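Local coordinates for protein meso-diaminopimelate dehydrogenase (Clostridium tetani, PDB 3WGY) that catalyses, in its natural form, the NADP-dependent oxidative deamination of meso-diaminopimelate, and is captured here as an engineered variant with 4-methyl-2-oxovalerate bound, at residues Tyr287-Tyr292 and Leu313-Pro318; Asp181-Gly186 and Phe252-Gly257; Ile170-Pro175 and Leu242-Leu247; Gly8-Gly13 and Ala33-Arg38. The protein carries 6 engineered substitutions. All blocks are in the same frame, centred on the assembly; numbering follows the deposited sequence.

Interaction 1. Residues Tyr287-Tyr292 and Leu313-Pro318; sequences YSRAIY and LSPKTP
Leu313 and Tyr287 form the apolar half of this contact through a CH-pi interaction. The CD2 methyl of Leu313 sits over the middle of the Tyr287 ring, 3.4 Å from its centroid and 5° off the ring normal, and the other methyl, CD1, lies near the phenol oxygen, 3.9 Å from Tyr287 OH. On the helix one turn further on, Ala290 CB closes in, 4.1 Å from Leu313 CD2, so the same methyl touches both the aromatic face and the alanine. The ring itself also packs on Leu118 of strand 116-118.

The polar half belongs to Arg289. Its CG stands anti to the backbone N, and a bend at chi3 (-61°) sets NE beside the proline. NH1 reaches Leu313 O at 3.0 Å, near the guanidinium plane, but the N-H...O angle of 127° makes this a weak bond. The main grip on the group comes from elsewhere: NE forms a salt bridge with Asp28 and NH2 a hydrogen bond with Asn26.

Van der Waals contact fills the rest. Pro315 CD lies over one face of the guanidinium, 3.8 Å above the plane and toward its rim, and Arg289 CD rests 3.5 Å from Ser314 C. Leu134 of the second subunit packs on Leu313. The arrangement is helix-to-loop packing: helix 276-296, which lies against the parallel sheet of the Rossmann-type domain, receives a chain segment that includes an ST turn, Ser314 OG accepting from Lys316 N, and leads to the C-terminal helix 318-324.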
loop_
_atom_site.group_PDB
_atom_site.type_symbol
_atom_site.label_atom_id
_atom_site.label_comp_id
_atom_site.label_asym_id
_atom_site.label_seq_id
_atom_site.Cartn_x
_atom_site.Cartn_y
_atom_site.Cartn_z
ATOM N N TYR B 287 -9.169 11.322 2.261
ATOM C CA TYR B 287 -9.237 11.693 0.857
ATOM C C TYR B 287 -9.863 13.074 0.655
ATOM O O TYR B 287 -9.667 13.700 -0.385
ATOM C CB TYR B 287 -9.979 10.621 0.059
ATOM C CG TYR B 287 -9.025 9.564 -0.456
ATOM C CD1 TYR B 287 -8.290 9.775 -1.625
ATOM C CD2 TYR B 287 -8.768 8.409 0.281
ATOM C CE1 TYR B 287 -7.313 8.870 -2.043
ATOM C CE2 TYR B 287 -7.791 7.492 -0.127
ATOM C CZ TYR B 287 -7.064 7.735 -1.286
ATOM O OH TYR B 287 -6.054 6.877 -1.661
ATOM N N SER B 288 -10.594 13.557 1.658
ATOM C CA SER B 288 -11.186 14.888 1.572
ATOM C C SER B 288 -10.057 15.901 1.608
ATOM O O SER B 288 -10.113 16.928 0.935
ATOM C CB SER B 288 -12.134 15.152 2.741
ATOM O OG SER B 288 -13.392 14.562 2.485
ATOM N N ARG B 289 -9.031 15.603 2.400
ATOM C CA ARG B 289 -7.885 16.491 2.506
ATOM C C ARG B 289 -7.211 16.585 1.144
ATOM O O ARG B 289 -6.793 17.662 0.725
ATOM C CB ARG B 289 -6.877 15.972 3.539
ATOM C CG ARG B 289 -5.644 16.868 3.665
ATOM C CD ARG B 289 -4.698 16.436 4.775
ATOM N NE ARG B 289 -5.320 16.464 6.099
ATOM C CZ ARG B 289 -5.817 15.404 6.721
ATOM N NH1 ARG B 289 -5.774 14.204 6.147
ATOM N NH2 ARG B 289 -6.366 15.545 7.918
ATOM N N ALA B 290 -7.115 15.449 0.454
ATOM C CA ALA B 290 -6.485 15.398 -0.861
ATOM C C ALA B 290 -7.278 16.153 -1.920
ATOM O O ALA B 290 -6.698 16.841 -2.761
ATOM C CB ALA B 290 -6.304 13.956 -1.298
ATOM N N ILE B 291 -8.600 16.004 -1.896
ATOM C CA ILE B 291 -9.445 16.679 -2.872
ATOM C C ILE B 291 -9.394 18.182 -2.656
ATOM O O ILE B 291 -9.369 18.956 -3.613
ATOM C CB ILE B 291 -10.900 16.190 -2.781
ATOM C CG1 ILE B 291 -10.950 14.698 -3.114
ATOM C CG2 ILE B 291 -11.777 16.975 -3.739
ATOM C CD1 ILE B 291 -10.261 14.335 -4.417
ATOM N N TYR B 292 -9.377 18.587 -1.394
ATOM C CA TYR B 292 -9.295 19.996 -1.055
ATOM C C TYR B 292 -8.015 20.554 -1.670
ATOM O O TYR B 292 -8.033 21.595 -2.321
ATOM C CB TYR B 292 -9.268 20.177 0.466
ATOM C CG TYR B 292 -8.891 21.572 0.916
ATOM C CD1 TYR B 292 -7.551 21.937 1.085
ATOM C CD2 TYR B 292 -9.870 22.536 1.152
ATOM C CE1 TYR B 292 -7.198 23.232 1.477
ATOM C CE2 TYR B 292 -9.532 23.828 1.542
ATOM C CZ TYR B 292 -8.197 24.173 1.703
ATOM O OH TYR B 292 -7.865 25.462 2.081
ATOM N N LEU B 313 -2.798 12.891 1.141
ATOM C CA LEU B 313 -3.619 12.366 2.232
ATOM C C LEU B 313 -3.125 12.824 3.600
ATOM O O LEU B 313 -3.802 12.630 4.615
ATOM C CB LEU B 313 -3.616 10.840 2.201
ATOM C CG LEU B 313 -4.120 10.142 0.936
ATOM C CD1 LEU B 313 -3.914 8.638 1.101
ATOM C CD2 LEU B 313 -5.601 10.471 0.711
ATOM N N SER B 314 -1.948 13.437 3.624
ATOM C CA SER B 314 -1.364 13.893 4.875
ATOM C C SER B 314 -1.369 15.406 5.055
ATOM O O SER B 314 -1.236 16.157 4.094
ATOM C CB SER B 314 0.076 13.386 4.982
ATOM O OG SER B 314 0.715 13.925 6.127
ATOM N N PRO B 315 -1.545 15.866 6.301
ATOM C CA PRO B 315 -1.557 17.299 6.597
ATOM C C PRO B 315 -0.133 17.817 6.787
ATOM O O PRO B 315 0.084 19.013 6.948
ATOM C CB PRO B 315 -2.375 17.373 7.881
ATOM C CG PRO B 315 -1.958 16.124 8.591
ATOM C CD PRO B 315 -1.987 15.087 7.474
ATOM N N LYS B 316 0.838 16.907 6.769
ATOM C CA LYS B 316 2.236 17.290 6.941
ATOM C C LYS B 316 2.813 17.854 5.646
ATOM O O LYS B 316 2.268 17.647 4.563
ATOM C CB LYS B 316 3.062 16.087 7.409
ATOM C CG LYS B 316 2.685 15.608 8.801
ATOM C CD LYS B 316 3.376 14.304 9.186
ATOM C CE LYS B 316 2.952 13.860 10.593
ATOM N NZ LYS B 316 3.462 12.509 10.993
ATOM N N THR B 317 3.911 18.590 5.766
ATOM C CA THR B 317 4.549 19.173 4.597
ATOM C C THR B 317 5.427 18.117 3.942
ATOM O O THR B 317 5.809 17.131 4.585
ATOM C CB THR B 317 5.462 20.332 4.983
ATOM O OG1 THR B 317 6.541 19.824 5.776
ATOM C CG2 THR B 317 4.690 21.389 5.769
ATOM N N PRO B 318 5.758 18.312 2.654
ATOM C CA PRO B 318 6.600 17.382 1.896
ATOM C C PRO B 318 7.918 17.099 2.609
ATOM O O PRO B 318 8.360 15.955 2.668
ATOM C CB PRO B 318 6.800 18.111 0.576
ATOM C CG PRO B 318 5.475 18.772 0.395
ATOM C CD PRO B 318 5.225 19.360 1.763
#

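Interaction 2. Residues Asp181-Gly186 and Phe252-Gly257; sequences DKARSG and FVIRSG
Ile254 CD1 is the apolar centre of this contact, touching Ala183 CB at 4.0 Å and Arg184 CG at 3.9 Å. A chi2 of 169° extends CD1 away from CB, and the side chain crosses that of Arg184 at about a right angle. In this close-packed part a buried alanine and the aliphatic base of the arginine meet the strand.

Toward the tip of Arg184 the surroundings are only partly buried. The chain runs extended from CG to NE and brings NH2 obliquely to 3.1 Å from Phe252 CE2, with the guanidinium and ring planes 79° apart; the charge is met by a salt bridge from NH2 to Glu268.

At the other end the backbones come closest, Gly186 CA to Ser256 CA 6.3 Å, yet the contact is loose and no direct hydrogen bond joins the segments. A water bridges them, donating to Ala183 O at 2.8 Å; its 2.5 Å to Ser256 OG is very short, so the detail of that bond is doubtful. The last turn of helix 177-184 lies over the middle strand, 249-258, of an antiparallel sheet; His145 of strand 142-147 touches Ala183, Val266 of strand 264-273 touches Ile254, and helix 123-138 packs against Val253.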
loop_
_atom_site.group_PDB
_atom_site.type_symbol
_atom_site.label_atom_id
_atom_site.label_comp_id
_atom_site.label_asym_id
_atom_site.label_seq_id
_atom_site.Cartn_x
_atom_site.Cartn_y
_atom_site.Cartn_z
ATOM N N ASP B 181 -3.003 -19.400 2.494
ATOM C CA ASP B 181 -1.660 -19.949 2.642
ATOM C C ASP B 181 -1.043 -20.249 1.283
ATOM O O ASP B 181 0.128 -19.952 1.053
ATOM C CB ASP B 181 -1.689 -21.230 3.487
ATOM C CG ASP B 181 -2.114 -20.971 4.930
ATOM O OD1 ASP B 181 -2.491 -19.825 5.266
ATOM O OD2 ASP B 181 -2.072 -21.922 5.733
ATOM N N LYS B 182 -1.829 -20.835 0.381
ATOM C CA LYS B 182 -1.319 -21.147 -0.947
ATOM C C LYS B 182 -1.005 -19.876 -1.717
ATOM O O LYS B 182 0.002 -19.803 -2.413
ATOM C CB LYS B 182 -2.317 -22.012 -1.719
ATOM C CG LYS B 182 -2.545 -23.398 -1.104
ATOM C CD LYS B 182 -1.225 -24.108 -0.756
ATOM C CE LYS B 182 -0.662 -23.625 0.586
ATOM N NZ LYS B 182 0.718 -24.104 0.865
ATOM N N ALA B 183 -1.858 -18.868 -1.590
ATOM C CA ALA B 183 -1.609 -17.608 -2.273
ATOM C C ALA B 183 -0.306 -17.034 -1.726
ATOM O O ALA B 183 0.596 -16.683 -2.482
ATOM C CB ALA B 183 -2.756 -16.634 -2.028
ATOM N N ARG B 184 -0.214 -16.958 -0.400
ATOM C CA ARG B 184 0.968 -16.421 0.266
ATOM C C ARG B 184 2.225 -17.219 -0.020
ATOM O O ARG B 184 3.335 -16.693 0.084
ATOM C CB ARG B 184 0.743 -16.361 1.774
ATOM C CG ARG B 184 -0.172 -15.256 2.206
ATOM C CD ARG B 184 -0.685 -15.529 3.597
ATOM N NE ARG B 184 -1.434 -14.399 4.121
ATOM C CZ ARG B 184 -2.266 -14.479 5.146
ATOM N NH1 ARG B 184 -2.459 -15.643 5.752
ATOM N NH2 ARG B 184 -2.891 -13.389 5.575
ATOM N N SER B 185 2.068 -18.497 -0.348
ATOM C CA SER B 185 3.234 -19.298 -0.670
ATOM C C SER B 185 3.623 -18.784 -2.050
ATOM O O SER B 185 2.874 -18.025 -2.657
ATOM C CB SER B 185 2.880 -20.788 -0.731
ATOM O OG SER B 185 2.073 -21.074 -1.856
ATOM N N GLY B 186 4.777 -19.174 -2.560
ATOM C CA GLY B 186 5.151 -18.675 -3.873
ATOM C C GLY B 186 4.515 -19.393 -5.056
ATOM O O GLY B 186 4.576 -18.903 -6.189
ATOM N N PHE B 252 -8.035 -9.291 2.026
ATOM C CA PHE B 252 -6.649 -9.460 1.641
ATOM C C PHE B 252 -6.461 -9.208 0.146
ATOM O O PHE B 252 -7.321 -9.561 -0.664
ATOM C CB PHE B 252 -6.177 -10.890 1.928
ATOM C CG PHE B 252 -6.370 -11.324 3.345
ATOM C CD1 PHE B 252 -7.626 -11.696 3.812
ATOM C CD2 PHE B 252 -5.300 -11.337 4.227
ATOM C CE1 PHE B 252 -7.810 -12.073 5.144
ATOM C CE2 PHE B 252 -5.473 -11.711 5.558
ATOM C CZ PHE B 252 -6.731 -12.078 6.017
ATOM N N VAL B 253 -5.343 -8.576 -0.202
ATOM C CA VAL B 253 -4.980 -8.347 -1.592
ATOM C C VAL B 253 -3.556 -8.878 -1.707
ATOM O O VAL B 253 -2.618 -8.294 -1.164
ATOM C CB VAL B 253 -5.009 -6.862 -1.985
ATOM C CG1 VAL B 253 -4.553 -6.714 -3.429
ATOM C CG2 VAL B 253 -6.421 -6.312 -1.827
ATOM N N ILE B 254 -3.401 -9.988 -2.420
ATOM C CA ILE B 254 -2.103 -10.622 -2.563
ATOM C C ILE B 254 -1.577 -10.743 -3.990
ATOM O O ILE B 254 -2.275 -11.235 -4.874
ATOM C CB ILE B 254 -2.149 -12.028 -1.954
ATOM C CG1 ILE B 254 -2.518 -11.935 -0.470
ATOM C CG2 ILE B 254 -0.831 -12.732 -2.174
ATOM C CD1 ILE B 254 -2.835 -13.267 0.154
ATOM N N ARG B 255 -0.345 -10.303 -4.214
ATOM C CA ARG B 255 0.240 -10.420 -5.543
ATOM C C ARG B 255 1.342 -11.444 -5.435
ATOM O O ARG B 255 2.328 -11.254 -4.709
ATOM C CB ARG B 255 0.812 -9.086 -6.042
ATOM C CG ARG B 255 1.415 -9.142 -7.460
ATOM C CD ARG B 255 0.348 -9.333 -8.552
ATOM N NE ARG B 255 0.924 -9.339 -9.902
ATOM C CZ ARG B 255 0.231 -9.572 -11.015
ATOM N NH1 ARG B 255 -1.071 -9.823 -10.951
ATOM N NH2 ARG B 255 0.842 -9.551 -12.197
ATOM N N SER B 256 1.143 -12.552 -6.135
ATOM C CA SER B 256 2.114 -13.621 -6.150
ATOM C C SER B 256 2.773 -13.556 -7.513
ATOM O O SER B 256 2.154 -13.872 -8.529
ATOM C CB SER B 256 1.431 -14.980 -5.978
ATOM O OG SER B 256 2.393 -16.020 -6.045
ATOM N N GLY B 257 4.023 -13.127 -7.534
ATOM C CA GLY B 257 4.724 -13.032 -8.789
ATOM C C GLY B 257 5.989 -13.846 -8.736
ATOM O O GLY B 257 6.393 -14.338 -7.684
HETATM O O HOH W 1 1.130 -17.928 -4.940
#

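Interaction 3. Residues Ile170-Pro175 and Leu242-Leu247; sequences IQYIIP and LNHAGL. Engineered in segment 170-175: Ile173 (natural residue Thr).
Tyr172 and His244 meet rim to rim, joined by a hydrogen bond between Tyr172 OH and His244 ND1 at 2.7 Å. The tyrosine side chain leaves strand 166-175 with CB directed toward the 242-247 segment and CG anti to the carbonyl carbon (chi1 -67°). Along the ring, CE2 is the first atom to come close, 3.3 Å from His244 ND1, and CZ follows at 3.5 Å from the same nitrogen. At the tip, OH has two polar partners: ND1, in the plane of the phenol ring and at its edge, and a water 2.6 Å away, also near that plane. The water in turn accepts the N-H of Gly246 at 2.8 Å, so the phenol oxygen is tied to the loop both directly and through solvent. The two ring planes are inclined at 43°, with neither ring over the face of the other.

Ile170, two residues earlier and likewise directed at the loop, supplies the apolar contact. Its CG2 approaches the imidazole obliquely, 3.9 Å from His244 ND1, and its CD1 reaches the histidine carbonyl, 3.5 Å from His244 O. Gly246 brings its CA near the same methyl. Outside the two segments, Lys150 makes a cation-pi contact with Tyr172, and the ring of Tyr202 meets His244.

Either the phenol or the imidazole could supply the shared proton. If ND1 is the acceptor, the histidine would be neutral with its proton on NE2; the cation of Lys150 beside the phenol would probably make the tyrosine hydroxyl a somewhat better donor.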
loop_
_atom_site.group_PDB
_atom_site.type_symbol
_atom_site.label_atom_id
_atom_site.label_comp_id
_atom_site.label_asym_id
_atom_site.label_seq_id
_atom_site.Cartn_x
_atom_site.Cartn_y
_atom_site.Cartn_z
ATOM N N ILE B 170 -28.006 -14.559 10.291
ATOM C CA ILE B 170 -26.963 -13.736 9.698
ATOM C C ILE B 170 -25.975 -14.630 8.947
ATOM O O ILE B 170 -25.747 -15.778 9.333
ATOM C CB ILE B 170 -26.207 -12.940 10.799
ATOM C CG1 ILE B 170 -25.239 -11.934 10.163
ATOM C CG2 ILE B 170 -25.429 -13.907 11.690
ATOM C CD1 ILE B 170 -24.675 -10.911 11.151
ATOM N N GLN B 171 -25.402 -14.101 7.874
ATOM C CA GLN B 171 -24.427 -14.835 7.068
ATOM C C GLN B 171 -23.087 -14.105 7.080
ATOM O O GLN B 171 -23.042 -12.887 7.249
ATOM C CB GLN B 171 -24.916 -14.962 5.610
ATOM C CG GLN B 171 -23.878 -15.556 4.635
ATOM C CD GLN B 171 -22.998 -14.512 3.942
ATOM O OE1 GLN B 171 -22.776 -13.415 4.458
ATOM N NE2 GLN B 171 -22.478 -14.866 2.768
ATOM N N TYR B 172 -22.008 -14.862 6.909
ATOM C CA TYR B 172 -20.655 -14.323 6.847
ATOM C C TYR B 172 -19.913 -15.005 5.705
ATOM O O TYR B 172 -20.041 -16.217 5.515
ATOM C CB TYR B 172 -19.858 -14.629 8.119
ATOM C CG TYR B 172 -20.333 -13.946 9.373
ATOM C CD1 TYR B 172 -20.054 -12.597 9.612
ATOM C CD2 TYR B 172 -21.052 -14.654 10.334
ATOM C CE1 TYR B 172 -20.482 -11.975 10.782
ATOM C CE2 TYR B 172 -21.483 -14.047 11.499
ATOM C CZ TYR B 172 -21.192 -12.709 11.718
ATOM O OH TYR B 172 -21.607 -12.120 12.881
ATOM N N ILE B 173 -19.150 -14.231 4.944
ATOM C CA ILE B 173 -18.328 -14.794 3.882
ATOM C C ILE B 173 -16.969 -14.773 4.560
ATOM O O ILE B 173 -16.606 -13.779 5.192
ATOM C CB ILE B 173 -18.282 -13.911 2.609
ATOM C CG1 ILE B 173 -19.666 -13.855 1.953
ATOM C CG2 ILE B 173 -17.279 -14.493 1.620
ATOM C CD1 ILE B 173 -19.722 -13.077 0.633
ATOM N N ILE B 174 -16.225 -15.864 4.461
ATOM C CA ILE B 174 -14.929 -15.919 5.116
ATOM C C ILE B 174 -13.871 -16.556 4.238
ATOM O O ILE B 174 -14.104 -17.605 3.634
ATOM C CB ILE B 174 -14.990 -16.746 6.422
ATOM C CG1 ILE B 174 -16.144 -16.272 7.309
ATOM C CG2 ILE B 174 -13.652 -16.644 7.160
ATOM C CD1 ILE B 174 -16.303 -17.104 8.578
ATOM N N PRO B 175 -12.694 -15.921 4.140
ATOM C CA PRO B 175 -11.621 -16.487 3.322
ATOM C C PRO B 175 -11.204 -17.827 3.926
ATOM O O PRO B 175 -11.193 -17.986 5.145
ATOM C CB PRO B 175 -10.521 -15.435 3.430
ATOM C CG PRO B 175 -11.306 -14.157 3.522
ATOM C CD PRO B 175 -12.399 -14.523 4.502
ATOM N N LEU B 242 -26.443 -10.485 20.741
ATOM C CA LEU B 242 -25.192 -10.334 21.481
ATOM C C LEU B 242 -23.889 -10.518 20.712
ATOM O O LEU B 242 -22.951 -9.749 20.883
ATOM C CB LEU B 242 -25.159 -11.301 22.667
ATOM C CG LEU B 242 -25.929 -10.966 23.939
ATOM C CD1 LEU B 242 -25.830 -12.144 24.902
ATOM C CD2 LEU B 242 -25.349 -9.706 24.573
ATOM N N ASN B 243 -23.824 -11.536 19.865
ATOM C CA ASN B 243 -22.575 -11.813 19.179
ATOM C C ASN B 243 -22.524 -11.626 17.665
ATOM O O ASN B 243 -21.525 -11.967 17.033
ATOM C CB ASN B 243 -22.147 -13.240 19.537
ATOM C CG ASN B 243 -22.101 -13.473 21.042
ATOM O OD1 ASN B 243 -21.531 -12.674 21.788
ATOM N ND2 ASN B 243 -22.698 -14.574 21.493
ATOM N N HIS B 244 -23.570 -11.073 17.076
ATOM C CA HIS B 244 -23.574 -10.924 15.629
ATOM C C HIS B 244 -24.048 -9.571 15.162
ATOM O O HIS B 244 -24.967 -9.470 14.349
ATOM C CB HIS B 244 -24.426 -12.036 15.005
ATOM C CG HIS B 244 -23.875 -13.411 15.238
ATOM N ND1 HIS B 244 -22.812 -13.916 14.515
ATOM C CD2 HIS B 244 -24.194 -14.359 16.153
ATOM C CE1 HIS B 244 -22.499 -15.113 14.977
ATOM N NE2 HIS B 244 -23.321 -15.403 15.973
ATOM N N ALA B 245 -23.404 -8.536 15.683
ATOM C CA ALA B 245 -23.726 -7.166 15.325
ATOM C C ALA B 245 -23.450 -6.991 13.840
ATOM O O ALA B 245 -24.107 -6.197 13.169
ATOM C CB ALA B 245 -22.876 -6.195 16.146
ATOM N N GLY B 246 -22.469 -7.742 13.340
ATOM C CA GLY B 246 -22.118 -7.698 11.928
ATOM C C GLY B 246 -21.507 -6.402 11.415
ATOM O O GLY B 246 -21.658 -6.072 10.240
ATOM N N LEU B 247 -20.798 -5.681 12.278
ATOM C CA LEU B 247 -20.187 -4.410 11.891
ATOM C C LEU B 247 -18.708 -4.535 11.531
ATOM O O LEU B 247 -18.073 -3.545 11.158
ATOM C CB LEU B 247 -20.339 -3.392 13.026
ATOM C CG LEU B 247 -21.759 -3.223 13.585
ATOM C CD1 LEU B 247 -21.731 -2.262 14.761
ATOM C CD2 LEU B 247 -22.700 -2.719 12.490
HETATM O O HOH W 2 -20.728 -9.852 13.651
#

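Interaction 4. Residues Gly8-Gly13 and Ala33-Arg38; sequences GIVGYG and AIFTRR
The Tyr12 ring meets Ile34 obliquely, with Ile34 CG2 3.5 Å from Tyr12 CD1 and Ile34 CD1 3.7 Å from Tyr12 CE1; Lys17 makes a cation-pi contact with the ring, and OH is hydrogen-bonded to Glu20. Tyr12 O lies over one face of the Arg38 guanidinium, 4.2 Å from Arg38 NH2; NH1 bonds Thr36 OG1, which also accepts the backbone N-H of Arg38 in an ST turn. The Phe35 ring has Ile9 O and Val10 CG2 oblique to it and takes Tyr59 edge-to-face.

These groups belong to, or directly follow, the strands of the first beta-alpha-beta unit of a Rossmann-type fold. Strands 5-10 and 29-36 run parallel, their short axes 4.7 Å apart, and Gly11 and Gly13 belong to a GxGxxG sequence consistent with a dinucleotide-binding loop. Three backbone bonds join the strands: Ile9 N to Ala33 O, Phe35 N to Ile9 O at 2.7 Å, and Gly11 N to Phe35 O. Gly11 has backbone angles (phi 105°) at which a CB would press on the preceding carbonyl. On the helix side of the sheet, Ile9 CB lies 4.2 Å from Ile34 CG1, and Val19 and Glu20 of helix 14-23 touch Ile9.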
loop_
_atom_site.group_PDB
_atom_site.type_symbol
_atom_site.label_atom_id
_atom_site.label_comp_id
_atom_site.label_asym_id
_atom_site.label_seq_id
_atom_site.Cartn_x
_atom_site.Cartn_y
_atom_site.Cartn_z
ATOM N N GLY B 8 -18.462 19.044 4.475
ATOM C CA GLY B 8 -19.908 18.960 4.476
ATOM C C GLY B 8 -20.283 17.502 4.309
ATOM O O GLY B 8 -19.747 16.823 3.436
ATOM N N ILE B 9 -21.194 17.016 5.145
ATOM C CA ILE B 9 -21.619 15.625 5.077
ATOM C C ILE B 9 -23.045 15.494 4.558
ATOM O O ILE B 9 -23.953 16.148 5.067
ATOM C CB ILE B 9 -21.559 14.948 6.482
ATOM C CG1 ILE B 9 -20.138 15.015 7.044
ATOM C CG2 ILE B 9 -22.023 13.500 6.383
ATOM C CD1 ILE B 9 -20.007 14.437 8.442
ATOM N N VAL B 10 -23.239 14.655 3.545
ATOM C CA VAL B 10 -24.570 14.423 2.998
ATOM C C VAL B 10 -24.989 13.011 3.394
ATOM O O VAL B 10 -24.414 12.029 2.917
ATOM C CB VAL B 10 -24.595 14.507 1.466
ATOM C CG1 VAL B 10 -26.002 14.224 0.968
ATOM C CG2 VAL B 10 -24.135 15.881 1.000
ATOM N N GLY B 11 -25.989 12.915 4.265
ATOM C CA GLY B 11 -26.453 11.617 4.715
ATOM C C GLY B 11 -25.971 11.367 6.128
ATOM O O GLY B 11 -24.782 11.474 6.416
ATOM N N TYR B 12 -26.886 11.023 7.022
ATOM C CA TYR B 12 -26.491 10.801 8.400
ATOM C C TYR B 12 -26.749 9.374 8.877
ATOM O O TYR B 12 -27.321 9.162 9.941
ATOM C CB TYR B 12 -27.201 11.821 9.292
ATOM C CG TYR B 12 -26.513 12.106 10.606
ATOM C CD1 TYR B 12 -25.128 12.256 10.680
ATOM C CD2 TYR B 12 -27.258 12.292 11.770
ATOM C CE1 TYR B 12 -24.503 12.591 11.887
ATOM C CE2 TYR B 12 -26.649 12.623 12.970
ATOM C CZ TYR B 12 -25.275 12.772 13.024
ATOM O OH TYR B 12 -24.692 13.096 14.227
ATOM N N GLY B 13 -26.327 8.408 8.063
ATOM C CA GLY B 13 -26.463 7.004 8.402
ATOM C C GLY B 13 -25.203 6.586 9.138
ATOM O O GLY B 13 -24.560 7.421 9.782
ATOM N N ALA B 33 -21.626 21.368 8.075
ATOM C CA ALA B 33 -23.011 20.939 8.140
ATOM C C ALA B 33 -23.208 19.489 7.747
ATOM O O ALA B 33 -22.409 18.899 7.021
ATOM C CB ALA B 33 -23.870 21.830 7.244
ATOM N N ILE B 34 -24.287 18.919 8.263
ATOM C CA ILE B 34 -24.667 17.556 7.967
ATOM C C ILE B 34 -26.047 17.708 7.353
ATOM O O ILE B 34 -26.986 18.147 8.014
ATOM C CB ILE B 34 -24.749 16.712 9.241
ATOM C CG1 ILE B 34 -23.379 16.650 9.911
ATOM C CG2 ILE B 34 -25.208 15.306 8.908
ATOM C CD1 ILE B 34 -23.427 16.028 11.291
ATOM N N PHE B 35 -26.156 17.368 6.077
ATOM C CA PHE B 35 -27.416 17.485 5.370
ATOM C C PHE B 35 -28.216 16.195 5.438
ATOM O O PHE B 35 -27.701 15.119 5.143
ATOM C CB PHE B 35 -27.127 17.899 3.928
ATOM C CG PHE B 35 -26.386 19.206 3.834
ATOM C CD1 PHE B 35 -27.040 20.409 4.092
ATOM C CD2 PHE B 35 -25.019 19.231 3.601
ATOM C CE1 PHE B 35 -26.340 21.615 4.130
ATOM C CE2 PHE B 35 -24.308 20.432 3.637
ATOM C CZ PHE B 35 -24.972 21.626 3.904
ATOM N N THR B 36 -29.477 16.309 5.840
ATOM C CA THR B 36 -30.337 15.142 5.966
ATOM C C THR B 36 -31.741 15.362 5.421
ATOM O O THR B 36 -32.249 16.479 5.431
ATOM C CB THR B 36 -30.471 14.732 7.426
ATOM O OG1 THR B 36 -31.434 13.681 7.531
ATOM C CG2 THR B 36 -30.931 15.915 8.269
ATOM N N ARG B 37 -32.368 14.286 4.957
ATOM C CA ARG B 37 -33.729 14.361 4.431
ATOM C C ARG B 37 -34.764 14.359 5.554
ATOM O O ARG B 37 -35.892 14.803 5.362
ATOM C CB ARG B 37 -34.010 13.192 3.480
ATOM C CG ARG B 37 -33.349 13.326 2.112
ATOM C CD ARG B 37 -33.829 12.244 1.149
ATOM N NE ARG B 37 -33.178 12.315 -0.161
ATOM C CZ ARG B 37 -33.663 12.963 -1.221
ATOM N NH1 ARG B 37 -34.819 13.608 -1.140
ATOM N NH2 ARG B 37 -32.991 12.963 -2.366
ATOM N N ARG B 38 -34.378 13.864 6.727
ATOM C CA ARG B 38 -35.291 13.806 7.868
ATOM C C ARG B 38 -35.733 15.200 8.319
ATOM O O ARG B 38 -35.003 16.181 8.165
ATOM C CB ARG B 38 -34.629 13.078 9.054
ATOM C CG ARG B 38 -34.183 11.637 8.780
ATOM C CD ARG B 38 -32.671 11.471 8.988
ATOM N NE ARG B 38 -32.163 10.186 8.503
ATOM C CZ ARG B 38 -31.021 10.032 7.830
ATOM N NH1 ARG B 38 -30.250 11.081 7.552
ATOM N NH2 ARG B 38 -30.654 8.823 7.422
#

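The four contacts fall into two groups. Interactions 1 and 4 belong to the Rossmann-type part, their nearest atoms about 7 Å apart, whereas interactions 2 and 3 lie in the C-terminal domain, their nearest atoms about 4 Å apart without touching. Those two interlock along the chain: strand 166-175 leads into helix 177-184, and helix 237-243 into strand 249-258. In interaction 3 the Ile170 side chain is about 10 Å from the bound 2-oxo-4-methylpentanoic acid; interaction 4 is further from that ligand. Gln171, beside Ile170, touches His156 of the ligand pocket, which Ser153, Leu154 and Gly155 also line. Interactions 2 and 4 stand on opposite sides of the chain's centre, 41 Å apart between centres.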